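Glyoxalase/bleomycin resistance protein/dioxygenase (Nostoc punctiforme PCC 73102, PDB 3KOL) binds a cobalt ion in the crystal and is probably a metal-dependent enzyme of the glyoxalase and dioxygenase type. Local coordinates at residues A[137-140]-A[144-147]. Numbering follows the deposited sequence.
With CO (cobalt (II) ion), chain C.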
ATOM      1  N   TYR A 137     -10.312   5.221  11.126  1.00 14.40           N
ATOM      2  CA  TYR A 137     -10.440   4.468   9.880  1.00 15.76           C
ATOM      3  C   TYR A 137     -11.698   4.852   9.117  1.00 15.53           C
ATOM      4  O   TYR A 137     -12.754   5.075   9.710  1.00 16.12           O
ATOM      5  CB  TYR A 137     -10.496   2.967  10.175  1.00 16.37           C
ATOM      6  CG  TYR A 137      -9.344   2.452  10.997  1.00 19.46           C
ATOM      7  CD1 TYR A 137      -8.307   1.728  10.406  1.00 18.81           C
ATOM      8  CD2 TYR A 137      -9.288   2.685  12.371  1.00 20.33           C
ATOM      9  CE1 TYR A 137      -7.246   1.249  11.168  1.00 22.12           C
ATOM     10  CE2 TYR A 137      -8.232   2.213  13.139  1.00 21.74           C
ATOM     11  CZ  TYR A 137      -7.217   1.495  12.534  1.00 22.03           C
ATOM     12  OH  TYR A 137      -6.184   1.008  13.300  1.00 24.55           O
ATOM     13  N   PHE A 138     -11.580   4.902   7.798  1.00 14.42           N
ATOM     14  CA  PHE A 138     -12.698   5.256   6.937  1.00 14.51           C
ATOM     15  C   PHE A 138     -12.442   4.698   5.542  1.00 14.65           C
ATOM     16  O   PHE A 138     -11.297   4.461   5.161  1.00 15.39           O
ATOM     17  CB  PHE A 138     -12.859   6.779   6.897  1.00 12.62           C
ATOM     18  CG  PHE A 138     -11.575   7.516   6.626  1.00 12.86           C
ATOM     19  CD1 PHE A 138     -11.257   7.941   5.342  1.00 11.94           C
ATOM     20  CD2 PHE A 138     -10.676   7.767   7.659  1.00 12.06           C
ATOM     21  CE1 PHE A 138     -10.060   8.606   5.085  1.00 13.14           C
ATOM     22  CE2 PHE A 138      -9.473   8.429   7.415  1.00 12.43           C
ATOM     23  CZ  PHE A 138      -9.166   8.850   6.123  1.00 13.46           C
ATOM     24  N   TYR A 139     -13.512   4.482   4.788  1.00 15.14           N
ATOM     25  CA  TYR A 139     -13.411   3.939   3.435  1.00 16.39           C
ATOM     26  C   TYR A 139     -13.323   5.029   2.375  1.00 16.04           C
ATOM     27  O   TYR A 139     -13.897   6.110   2.538  1.00 14.82           O
ATOM     28  CB  TYR A 139     -14.630   3.064   3.139  1.00 17.87           C
ATOM     29  CG  TYR A 139     -14.759   1.872   4.052  1.00 19.40           C
ATOM     30  CD1 TYR A 139     -13.833   0.833   3.999  1.00 21.62           C
ATOM     31  CD2 TYR A 139     -15.800   1.782   4.981  1.00 20.91           C
ATOM     32  CE1 TYR A 139     -13.935  -0.265   4.843  1.00 21.35           C
ATOM     33  CE2 TYR A 139     -15.911   0.684   5.832  1.00 20.09           C
ATOM     34  CZ  TYR A 139     -14.971  -0.334   5.754  1.00 22.00           C
ATOM     35  OH  TYR A 139     -15.052  -1.426   6.583  1.00 21.72           O
ATOM     36  N   ASP A 140     -12.600   4.741   1.290  1.00 14.48           N
ATOM     37  CA  ASP A 140     -12.477   5.690   0.187  1.00 15.01           C
ATOM     38  C   ASP A 140     -13.679   5.430  -0.724  1.00 14.95           C
ATOM     39  O   ASP A 140     -14.468   4.523  -0.449  1.00 14.40           O
ATOM     40  CB  ASP A 140     -11.124   5.522  -0.544  1.00 14.97           C
ATOM     41  CG  ASP A 140     -11.085   4.342  -1.516  1.00 15.69           C
ATOM     42  OD1 ASP A 140     -12.032   3.528  -1.584  1.00 16.51           O
ATOM     43  OD2 ASP A 140     -10.065   4.230  -2.229  1.00 16.81           O
ATOM     44  N   PHE A 144     -12.143   1.008  -0.241  1.00 13.44           N
ATOM     45  CA  PHE A 144     -10.830   0.617   0.274  1.00 13.14           C
ATOM     46  C   PHE A 144     -10.604   1.370   1.581  1.00 13.08           C
ATOM     47  O   PHE A 144     -10.739   2.594   1.632  1.00 12.04           O
ATOM     48  CB  PHE A 144      -9.721   0.967  -0.720  1.00 13.24           C
ATOM     49  CG  PHE A 144      -8.352   0.559  -0.260  1.00 13.20           C
ATOM     50  CD1 PHE A 144      -8.058  -0.780  -0.030  1.00 15.05           C
ATOM     51  CD2 PHE A 144      -7.365   1.511  -0.029  1.00 11.57           C
ATOM     52  CE1 PHE A 144      -6.798  -1.167   0.427  1.00 13.72           C
ATOM     53  CE2 PHE A 144      -6.099   1.138   0.428  1.00 11.84           C
ATOM     54  CZ  PHE A 144      -5.817  -0.203   0.657  1.00 13.66           C
HETATM   55  N   MSE A 145     -10.247   0.646   2.636  1.00 13.99           N
HETATM   56  CA  MSE A 145     -10.060   1.266   3.941  1.00 14.49           C
HETATM   57  C   MSE A 145      -8.779   2.067   4.133  1.00 14.28           C
HETATM   58  O   MSE A 145      -7.679   1.580   3.878  1.00 11.04           O
HETATM   59  CB  MSE A 145     -10.157   0.210   5.044  1.00 19.53           C
HETATM   60  CG  MSE A 145     -10.029   0.786   6.439  1.00 28.47           C
HETATM   61 SE   MSE A 145     -10.115  -0.586   7.792  1.00 42.42          SE
HETATM   62  CE  MSE A 145     -12.025  -0.534   8.113  1.00 40.73           C
ATOM     63  N   ILE A 146      -8.941   3.299   4.605  1.00 10.24           N
ATOM     64  CA  ILE A 146      -7.818   4.194   4.861  1.00 10.69           C
ATOM     65  C   ILE A 146      -7.722   4.462   6.357  1.00 12.04           C
ATOM     66  O   ILE A 146      -8.734   4.575   7.044  1.00 11.23           O
ATOM     67  CB  ILE A 146      -7.999   5.553   4.144  1.00  9.75           C
ATOM     68  CG1 ILE A 146      -8.098   5.338   2.634  1.00  9.35           C
ATOM     69  CG2 ILE A 146      -6.829   6.490   4.482  1.00  9.34           C
ATOM     70  CD1 ILE A 146      -6.861   4.694   2.032  1.00  9.84           C
ATOM     71  N   GLU A 147      -6.502   4.540   6.867  1.00 10.81           N
ATOM     72  CA  GLU A 147      -6.300   4.829   8.275  1.00 10.68           C
ATOM     73  C   GLU A 147      -5.433   6.065   8.389  1.00 11.95           C
ATOM     74  O   GLU A 147      -4.496   6.241   7.620  1.00 12.29           O
ATOM     75  CB  GLU A 147      -5.594   3.663   8.979  1.00 10.56           C
ATOM     76  CG  GLU A 147      -5.086   3.987  10.392  1.00 13.16           C
ATOM     77  CD  GLU A 147      -4.267   2.855  10.992  1.00 14.23           C
ATOM     78  OE1 GLU A 147      -4.258   1.762  10.395  1.00 14.10           O
ATOM     79  OE2 GLU A 147      -3.652   3.053  12.067  1.00 13.81           O
TER
HETATM   80 CO    CO C 302      -3.288  -0.111  10.678  1.00 15.31          CO
HETATM   81  O   HOH W   1      -4.785  -0.836  11.850  1.00 25.40           O
HETATM   82  O   HOH W   2      -2.685   0.547  12.712  1.00 12.12           O
HETATM   83  O   HOH W   3      -2.502  -2.066  11.339  1.00 15.30           O
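Tyr137 and Glu147 run side by side toward the cobalt ion, with CG of the glutamate over one face of the tyrosine ring in a CH-pi contact. Glu147 reaches the metal because CG is anti to the backbone N (chi1 168°) and the chain stays extended beyond it. Its two oxygens have separate tasks: OE1 binds the cobalt at 2.1 Å, while OE2 accepts a hydrogen bond from a water that is itself a metal ligand. A second cobalt-bound water sits in the plane of the Tyr137 ring, 2.7 Å from the tyrosine OH, which makes this hydroxyl a second-shell partner of the metal. A third water, His99 and His22 of the second subunit complete the six ligands, so the site lies between subunits.

Strands 134-139 and 145-150 pair as an antiparallel hairpin. Phe138 and Ile146 satisfy each other's backbone: Phe138 N donates to Ile146 O (3.0 Å), and Ile146 N to Phe138 O (2.7 Å). On the face bearing Tyr137, Met145, a selenomethionine, brings SE to 3.9 Å from Tyr137 CD1 and lays CE against Tyr139.

Toward the turn, Asp140 N donates to Phe144 O, and Phe144 N returns a hydrogen bond to Asp140 OD1 (2.9 Å), arriving from above the carboxylate plane. OD1 also accepts one from Asp142 N, and OD2 is hydrogen-bonded to Tyr37 OH, so both oxygens of this buried carboxylate have partners.

Phe138 and Ile146 point to the opposite face, where Ile146 meets Phe36 and Tyr37 of helix 30-40. The hairpin ends a beta-alpha-beta-beta-beta module of the vicinal oxygen chelate fold; backbone hydrogen bonds tie Met145 and Glu147 to strand 96-104, and Tyr137 to His125 of strand 123-129.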